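Glutathione S-transferase (Vibrio parahaemolyticus, PDB 7MIQ) probably catalyses the conjugation of reduced glutathione to electrophilic substrates, as a bacterial glutathione S-transferase of the Gtt2 class with a thioredoxin-like and a helical domain. Local coordinates at residues A82-N87 and F160-I165; R148-E153 and Y186-R191. All blocks are in the same frame, centred on the assembly; numbering follows the deposited sequence.

Interaction 1 (A82-N87 and F160-I165); sequences ALFGAN and FSVVDI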
ATOM      1  N   ALA A  82      16.212 -10.827  -5.440  1.00 19.93           N
ATOM      2  CA  ALA A  82      15.747  -9.452  -5.669  1.00 19.62           C
ATOM      3  C   ALA A  82      14.213  -9.353  -5.689  1.00 13.16           C
ATOM      4  O   ALA A  82      13.612  -8.836  -6.632  1.00 13.88           O
ATOM      5  CB  ALA A  82      16.344  -8.893  -6.960  1.00 20.52           C
ATOM      6  N   LEU A  83      13.568  -9.884  -4.644  1.00 12.67           N
ATOM      7  CA  LEU A  83      12.104  -9.948  -4.651  1.00 12.43           C
ATOM      8  C   LEU A  83      11.450  -8.569  -4.659  1.00 17.79           C
ATOM      9  O   LEU A  83      10.291  -8.446  -5.075  1.00 15.40           O
ATOM     10  CB  LEU A  83      11.596 -10.765  -3.458  1.00 12.29           C
ATOM     11  CG  LEU A  83      11.884 -12.271  -3.521  1.00 15.11           C
ATOM     12  CD1 LEU A  83      11.226 -13.021  -2.372  1.00 12.09           C
ATOM     13  CD2 LEU A  83      11.452 -12.866  -4.865  1.00 13.83           C
ATOM     14  N   PHE A  84      12.150  -7.530  -4.210  1.00 13.83           N
ATOM     15  CA  PHE A  84      11.627  -6.174  -4.303  1.00 14.47           C
ATOM     16  C   PHE A  84      12.141  -5.427  -5.527  1.00 17.13           C
ATOM     17  O   PHE A  84      11.812  -4.250  -5.701  1.00 14.04           O
ATOM     18  CB  PHE A  84      11.948  -5.386  -3.027  1.00 15.92           C
ATOM     19  CG  PHE A  84      11.046  -5.717  -1.868  1.00 14.19           C
ATOM     20  CD1 PHE A  84       9.772  -5.177  -1.788  1.00 13.40           C
ATOM     21  CD2 PHE A  84      11.469  -6.572  -0.859  1.00 16.23           C
ATOM     22  CE1 PHE A  84       8.936  -5.479  -0.725  1.00 14.59           C
ATOM     23  CE2 PHE A  84      10.636  -6.880   0.208  1.00 16.16           C
ATOM     24  CZ  PHE A  84       9.368  -6.334   0.275  1.00 14.46           C
ATOM     25  N   GLY A  85      12.920  -6.083  -6.385  1.00 16.66           N
ATOM     26  CA  GLY A  85      13.410  -5.449  -7.596  1.00 17.74           C
ATOM     27  C   GLY A  85      14.922  -5.376  -7.625  1.00 18.94           C
ATOM     28  O   GLY A  85      15.545  -5.053  -6.611  1.00 17.56           O
ATOM     29  N   ALA A  86      15.522  -5.662  -8.783  1.00 14.31           N
ATOM     30  CA  ALA A  86      16.974  -5.793  -8.887  1.00 18.47           C
ATOM     31  C   ALA A  86      17.689  -4.492  -9.227  1.00 22.24           C
ATOM     32  O   ALA A  86      18.904  -4.394  -9.008  1.00 21.70           O
ATOM     33  CB  ALA A  86      17.332  -6.848  -9.940  1.00 21.80           C
ATOM     34  N   ASN A  87      16.980  -3.502  -9.763  1.00 17.49           N
ATOM     35  CA  ASN A  87      17.580  -2.223 -10.126  1.00 18.38           C
ATOM     36  C   ASN A  87      16.537  -1.134  -9.912  1.00 17.56           C
ATOM     37  O   ASN A  87      15.418  -1.403  -9.471  1.00 13.10           O
ATOM     38  CB  ASN A  87      18.101  -2.252 -11.566  1.00 19.00           C
ATOM     39  CG  ASN A  87      17.027  -2.640 -12.571  1.00 22.22           C
ATOM     40  OD1 ASN A  87      15.917  -2.112 -12.549  1.00 19.93           O
ATOM     41  ND2 ASN A  87      17.354  -3.576 -13.454  1.00 26.43           N
ATOM     42  N   PHE A 160      10.309 -13.093 -11.218  1.00 15.04           N
ATOM     43  CA  PHE A 160       9.482 -13.341 -10.043  1.00 15.95           C
ATOM     44  C   PHE A 160       9.830 -12.339  -8.950  1.00 17.51           C
ATOM     45  O   PHE A 160      11.007 -12.093  -8.672  1.00 15.50           O
ATOM     46  CB  PHE A 160       9.697 -14.774  -9.550  1.00 14.73           C
ATOM     47  CG  PHE A 160       8.942 -15.112  -8.293  1.00 17.85           C
ATOM     48  CD1 PHE A 160       7.616 -15.514  -8.351  1.00 16.76           C
ATOM     49  CD2 PHE A 160       9.565 -15.049  -7.052  1.00 18.22           C
ATOM     50  CE1 PHE A 160       6.918 -15.833  -7.198  1.00 15.02           C
ATOM     51  CE2 PHE A 160       8.873 -15.363  -5.892  1.00 16.24           C
ATOM     52  CZ  PHE A 160       7.548 -15.756  -5.966  1.00 15.26           C
ATOM     53  N   SER A 161       8.803 -11.755  -8.334  1.00 15.34           N
ATOM     54  CA  SER A 161       8.995 -10.753  -7.295  1.00 11.94           C
ATOM     55  C   SER A 161       7.919 -10.923  -6.231  1.00 16.13           C
ATOM     56  O   SER A 161       7.029 -11.771  -6.343  1.00 14.29           O
ATOM     57  CB  SER A 161       8.954  -9.335  -7.874  1.00 14.58           C
ATOM     58  OG  SER A 161       7.620  -8.951  -8.163  1.00 14.71           O
ATOM     59  N   VAL A 162       7.997 -10.082  -5.195  1.00 13.83           N
ATOM     60  CA  VAL A 162       7.017 -10.119  -4.113  1.00 15.02           C
ATOM     61  C   VAL A 162       5.604  -9.878  -4.637  1.00 15.31           C
ATOM     62  O   VAL A 162       4.625 -10.343  -4.040  1.00 12.53           O
ATOM     63  CB  VAL A 162       7.403  -9.094  -3.025  1.00 12.92           C
ATOM     64  CG1 VAL A 162       7.299  -7.676  -3.568  1.00 13.22           C
ATOM     65  CG2 VAL A 162       6.537  -9.273  -1.778  1.00 12.70           C
ATOM     66  N   VAL A 163       5.467  -9.157  -5.755  1.00 11.44           N
ATOM     67  CA  VAL A 163       4.137  -8.908  -6.307  1.00 14.03           C
ATOM     68  C   VAL A 163       3.473 -10.212  -6.727  1.00 12.93           C
ATOM     69  O   VAL A 163       2.246 -10.352  -6.649  1.00 15.22           O
ATOM     70  CB  VAL A 163       4.215  -7.913  -7.482  1.00 13.43           C
ATOM     71  CG1 VAL A 163       2.815  -7.583  -7.996  1.00 14.32           C
ATOM     72  CG2 VAL A 163       4.938  -6.640  -7.054  1.00 14.22           C
ATOM     73  N   ASP A 164       4.265 -11.189  -7.168  1.00 12.54           N
ATOM     74  CA  ASP A 164       3.695 -12.465  -7.581  1.00 16.06           C
ATOM     75  C   ASP A 164       3.226 -13.285  -6.386  1.00 14.85           C
ATOM     76  O   ASP A 164       2.283 -14.076  -6.512  1.00 16.95           O
ATOM     77  CB  ASP A 164       4.719 -13.233  -8.412  1.00 13.80           C
ATOM     78  CG  ASP A 164       5.121 -12.475  -9.666  1.00 15.94           C
ATOM     79  OD1 ASP A 164       4.316 -12.435 -10.620  1.00 15.17           O
ATOM     80  OD2 ASP A 164       6.224 -11.891  -9.684  1.00 17.01           O
ATOM     81  N   ILE A 165       3.857 -13.114  -5.222  1.00 12.66           N
ATOM     82  CA  ILE A 165       3.325 -13.726  -4.006  1.00 13.47           C
ATOM     83  C   ILE A 165       1.959 -13.135  -3.687  1.00 14.45           C
ATOM     84  O   ILE A 165       0.988 -13.855  -3.422  1.00 13.36           O
ATOM     85  CB  ILE A 165       4.302 -13.536  -2.831  1.00 14.70           C
ATOM     86  CG1 ILE A 165       5.671 -14.132  -3.163  1.00 12.35           C
ATOM     87  CG2 ILE A 165       3.734 -14.159  -1.557  1.00 14.32           C
ATOM     88  CD1 ILE A 165       6.707 -13.902  -2.084  1.00 11.86           C
TER
HETATM   89  O   HOH W   1      12.580  -9.864  -8.882  1.00 20.15           O

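Interaction 2 (R148-E153 and Y186-R191); sequences RLSESE and YPNIAR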
ATOM      1  N   ARG A 148      -1.832  -7.850 -18.669  1.00 20.29           N
ATOM      2  CA  ARG A 148      -0.456  -7.705 -18.211  1.00 23.20           C
ATOM      3  C   ARG A 148       0.310  -9.015 -18.356  1.00 23.55           C
ATOM      4  O   ARG A 148       1.439  -9.036 -18.860  1.00 21.88           O
ATOM      5  CB  ARG A 148      -0.436  -7.219 -16.759  1.00 21.44           C
ATOM      6  CG  ARG A 148       0.948  -7.185 -16.132  1.00 21.52           C
ATOM      7  CD  ARG A 148       1.906  -6.310 -16.928  1.00 17.66           C
ATOM      8  NE  ARG A 148       3.182  -6.150 -16.240  1.00 18.23           N
ATOM      9  CZ  ARG A 148       4.236  -5.528 -16.748  1.00 21.30           C
ATOM     10  NH1 ARG A 148       4.212  -5.003 -17.963  1.00 21.67           N
ATOM     11  NH2 ARG A 148       5.345  -5.432 -16.021  1.00 23.35           N
ATOM     12  N   LEU A 149      -0.291 -10.127 -17.934  1.00 17.17           N
ATOM     13  CA  LEU A 149       0.406 -11.405 -17.995  1.00 19.02           C
ATOM     14  C   LEU A 149       0.470 -11.988 -19.403  1.00 23.81           C
ATOM     15  O   LEU A 149       1.126 -13.018 -19.600  1.00 22.35           O
ATOM     16  CB  LEU A 149      -0.239 -12.401 -17.027  1.00 17.79           C
ATOM     17  CG  LEU A 149      -0.011 -12.005 -15.560  1.00 16.38           C
ATOM     18  CD1 LEU A 149      -0.863 -12.835 -14.609  1.00 18.31           C
ATOM     19  CD2 LEU A 149       1.468 -12.124 -15.204  1.00 15.50           C
ATOM     20  N   SER A 150      -0.176 -11.360 -20.386  1.00 22.30           N
ATOM     21  CA  SER A 150       0.070 -11.730 -21.774  1.00 24.17           C
ATOM     22  C   SER A 150       1.313 -11.055 -22.337  1.00 29.16           C
ATOM     23  O   SER A 150       1.824 -11.489 -23.374  1.00 31.72           O
ATOM     24  CB  SER A 150      -1.140 -11.387 -22.648  1.00 25.20           C
ATOM     25  OG  SER A 150      -1.244  -9.991 -22.858  1.00 26.28           O
ATOM     26  N   GLU A 151       1.811 -10.007 -21.676  1.00 28.24           N
ATOM     27  CA  GLU A 151       2.991  -9.291 -22.132  1.00 32.53           C
ATOM     28  C   GLU A 151       4.187  -9.420 -21.198  1.00 29.61           C
ATOM     29  O   GLU A 151       5.300  -9.061 -21.597  1.00 26.57           O
ATOM     30  CB  GLU A 151       2.674  -7.799 -22.326  1.00 33.88           C
ATOM     31  CG  GLU A 151       2.450  -7.043 -21.029  1.00 38.21           C
ATOM     32  CD  GLU A 151       2.217  -5.561 -21.238  1.00 57.42           C
ATOM     33  OE1 GLU A 151       2.010  -5.150 -22.399  1.00 81.93           O
ATOM     34  OE2 GLU A 151       2.244  -4.807 -20.238  1.00 32.29           O
ATOM     35  N   SER A 152       3.998  -9.921 -19.981  1.00 22.20           N
ATOM     36  CA  SER A 152       5.069 -10.068 -19.009  1.00 19.71           C
ATOM     37  C   SER A 152       4.969 -11.448 -18.378  1.00 18.10           C
ATOM     38  O   SER A 152       3.866 -11.933 -18.115  1.00 16.86           O
ATOM     39  CB  SER A 152       4.984  -8.968 -17.932  1.00 21.40           C
ATOM     40  OG  SER A 152       6.066  -9.032 -17.017  1.00 20.60           O
ATOM     41  N   GLU A 153       6.118 -12.089 -18.145  1.00 18.86           N
ATOM     42  CA  GLU A 153       6.085 -13.421 -17.549  1.00 21.70           C
ATOM     43  C   GLU A 153       5.589 -13.369 -16.108  1.00 21.34           C
ATOM     44  O   GLU A 153       4.883 -14.278 -15.654  1.00 18.39           O
ATOM     45  CB  GLU A 153       7.460 -14.081 -17.623  1.00 19.86           C
ATOM     46  CG  GLU A 153       7.416 -15.547 -17.206  1.00 20.83           C
ATOM     47  CD  GLU A 153       8.721 -16.279 -17.425  1.00 37.08           C
ATOM     48  OE1 GLU A 153       9.687 -15.653 -17.912  1.00 52.75           O
ATOM     49  OE2 GLU A 153       8.778 -17.486 -17.103  1.00 35.38           O
ATOM     50  N   TYR A 186      -9.440 -16.390 -18.072  1.00 19.15           N
ATOM     51  CA  TYR A 186      -8.219 -15.596 -18.191  1.00 22.09           C
ATOM     52  C   TYR A 186      -7.020 -16.527 -18.317  1.00 24.04           C
ATOM     53  O   TYR A 186      -6.370 -16.871 -17.319  1.00 21.81           O
ATOM     54  CB  TYR A 186      -8.102 -14.631 -17.012  1.00 22.95           C
ATOM     55  CG  TYR A 186      -9.279 -13.683 -16.952  1.00 26.72           C
ATOM     56  CD1 TYR A 186      -9.426 -12.671 -17.898  1.00 29.46           C
ATOM     57  CD2 TYR A 186     -10.261 -13.813 -15.975  1.00 22.23           C
ATOM     58  CE1 TYR A 186     -10.503 -11.807 -17.862  1.00 24.79           C
ATOM     59  CE2 TYR A 186     -11.345 -12.949 -15.931  1.00 26.21           C
ATOM     60  CZ  TYR A 186     -11.459 -11.950 -16.877  1.00 29.06           C
ATOM     61  OH  TYR A 186     -12.533 -11.088 -16.842  1.00 32.34           O
ATOM     62  N   PRO A 187      -6.693 -16.946 -19.545  1.00 21.38           N
ATOM     63  CA  PRO A 187      -5.641 -17.958 -19.723  1.00 19.04           C
ATOM     64  C   PRO A 187      -4.263 -17.484 -19.313  1.00 16.76           C
ATOM     65  O   PRO A 187      -3.427 -18.312 -18.929  1.00 18.13           O
ATOM     66  CB  PRO A 187      -5.693 -18.264 -21.230  1.00 20.93           C
ATOM     67  CG  PRO A 187      -7.008 -17.729 -21.703  1.00 28.58           C
ATOM     68  CD  PRO A 187      -7.332 -16.571 -20.817  1.00 22.80           C
ATOM     69  N   ASN A 188      -3.993 -16.181 -19.395  1.00 16.54           N
ATOM     70  CA  ASN A 188      -2.677 -15.678 -19.020  1.00 18.47           C
ATOM     71  C   ASN A 188      -2.505 -15.664 -17.506  1.00 16.43           C
ATOM     72  O   ASN A 188      -1.422 -15.973 -16.998  1.00 15.95           O
ATOM     73  CB  ASN A 188      -2.468 -14.290 -19.620  1.00 19.75           C
ATOM     74  CG  ASN A 188      -2.527 -14.309 -21.141  1.00 23.50           C
ATOM     75  OD1 ASN A 188      -3.443 -13.756 -21.751  1.00 25.68           O
ATOM     76  ND2 ASN A 188      -1.553 -14.964 -21.756  1.00 17.53           N
ATOM     77  N   ILE A 189      -3.559 -15.316 -16.766  1.00 16.39           N
ATOM     78  CA  ILE A 189      -3.530 -15.528 -15.321  1.00 15.29           C
ATOM     79  C   ILE A 189      -3.337 -17.007 -15.016  1.00 16.73           C
ATOM     80  O   ILE A 189      -2.558 -17.380 -14.132  1.00 17.09           O
ATOM     81  CB  ILE A 189      -4.811 -14.984 -14.665  1.00 18.10           C
ATOM     82  CG1 ILE A 189      -4.985 -13.494 -14.967  1.00 17.65           C
ATOM     83  CG2 ILE A 189      -4.790 -15.240 -13.155  1.00 17.15           C
ATOM     84  CD1 ILE A 189      -6.255 -12.891 -14.374  1.00 21.68           C
ATOM     85  N   ALA A 190      -4.032 -17.873 -15.755  1.00 17.20           N
ATOM     86  CA  ALA A 190      -3.919 -19.306 -15.512  1.00 16.71           C
ATOM     87  C   ALA A 190      -2.496 -19.791 -15.772  1.00 16.03           C
ATOM     88  O   ALA A 190      -1.918 -20.513 -14.951  1.00 17.75           O
ATOM     89  CB  ALA A 190      -4.927 -20.063 -16.377  1.00 16.95           C
ATOM     90  N   ARG A 191      -1.918 -19.396 -16.912  1.00 15.08           N
ATOM     91  CA  ARG A 191      -0.526 -19.727 -17.221  1.00 15.33           C
ATOM     92  C   ARG A 191       0.404 -19.298 -16.094  1.00 15.10           C
ATOM     93  O   ARG A 191       1.228 -20.086 -15.612  1.00 17.14           O
ATOM     94  CB  ARG A 191      -0.113 -19.049 -18.534  1.00 17.41           C
ATOM     95  CG  ARG A 191       1.296 -19.368 -19.055  1.00 21.17           C
ATOM     96  CD  ARG A 191       2.413 -18.518 -18.418  1.00 20.97           C
ATOM     97  NE  ARG A 191       2.183 -17.080 -18.519  1.00 20.26           N
ATOM     98  CZ  ARG A 191       2.854 -16.168 -17.827  1.00 20.66           C
ATOM     99  NH1 ARG A 191       3.797 -16.510 -16.964  1.00 20.76           N
ATOM    100  NH2 ARG A 191       2.567 -14.879 -17.999  1.00 19.36           N
TER
HETATM  101  O   HOH W   2       0.698 -16.137 -20.686  1.00 21.58           O

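Interaction 1 (A82-N87 and F160-I165)
L83 meets F160, S161 and V162 where the linker between the thioredoxin-like and helical domains of the GST fold runs past the start of helix 162-177. This helix opens with the N-terminal capping box known from the family. V162 N donates to L83 O at 2.8 Å in a nearly straight bond (170°), the donor nitrogen lying somewhat out of the carbonyl plane, so a carbonyl from the linker takes up an N-H of the first turn. The type I turn from A82 to G85, closed by G85 N on A82 O, presents this oxygen. One water donates to both A82 O and F160 O and ties the backbones together a second time.

Within the cap, S161 is the N-cap residue. Its OG, set between the backbone N and the carbonyl carbon (chi1 76°), accepts from V163 N at 3.2 Å. In return S161 N gives its hydrogen to the anti lone pair of D164 OD2 at 2.9 Å. The other carboxylate oxygen of this buried aspartate accepts from I155 N and W192 NE1, so both oxygens are held.

The apolar contacts flank the backbone bond. L83 CD2 lies 3.6 Å from F160 CD2 and almost as near CE2, meeting the ring obliquely, while L83 also packs on F18, E21 and I22 of helix 10-22 in the thioredoxin-like domain. F160 CZ comes 3.8 Å from I165 CG1, a hydrophobic staple spanning the capping box. Beyond L83, the F84 ring meets V162, which leans in turn on V94 and H98 of helix 88-114. The V162 branch used is CG1, 3.9 Å from F84 CD1 and also only 3.4 Å from L83 O.

Interaction 2 (R148-E153 and Y186-R191)
R191 reaches across to L149, S152 and E153 and grips their carbonyl oxygens with the edge of its guanidinium. NH1 donates to E153 O at 2.8 Å, nearly straight (167°). NH2 meets L149 O, also at 2.8 Å but more bent (142°). Both acceptors are approached on a lone pair in the carbonyl plane, and both lie close to the guanidinium plane. A weak bond from NH2 to S152 O adds a third acceptor. The side chain leaves with CG anti to the backbone N, and the bend at chi3 (-54°) turns NE toward the carbonyls. Water 2 accepts from R191 NE at 2.8 Å and donates weakly to L149 O.

The carbonyls belong to the C-terminal end of helix 127-151 and the turn that follows, so in this all-helical C-terminal domain of the GST fold an arginine of helix 187-196 ties down the close of an earlier helix. A positive group there would be expected to interact favourably with the helix dipole. Q195, one turn on from R191, accepts from R191 NH1 and donates to E153 OE2. In the other direction, D146 OD1 accepts from I189 N and, weakly, N188 N at the start of helix 187-196.

Apolar and amide contacts accompany the polar grip. N188 CB rests 3.7 Å from L149 C, and its amide lies against the CA and CB of S150. L149 CD1 reaches I189 CA at 3.9 Å and, more loosely, I189 CG1.

On the far side of the turn, R148 NH1 forms a salt bridge with E151 OE2 at 3.0 Å, the carboxylate oxygen being met on its anti side but well out of the carboxylate plane, while lying in the guanidinium plane of R148. S152 CB sits over the centre of one face of the R148 guanidinium, 3.7 Å above its plane.

Interactions 1 and 2 lie about 17 Å apart between centres and about 5 Å at their nearest atoms, without touching. They secure successive helices at opposite ends: interaction 2 holds the C-terminal end of helix 127-151, interaction 1 the N-terminal end of helix 162-177. The connection between those helices joins them, since I155, a partner of the capping box in interaction 1, also accepts on its O from R148 NE of interaction 2. Helix 187-196 supplies a second tie, for its neighbours R191 and W192 serve one contact each. Interaction 1 also packs against the thioredoxin-like domain, whereas interaction 2 stays within the helical domain.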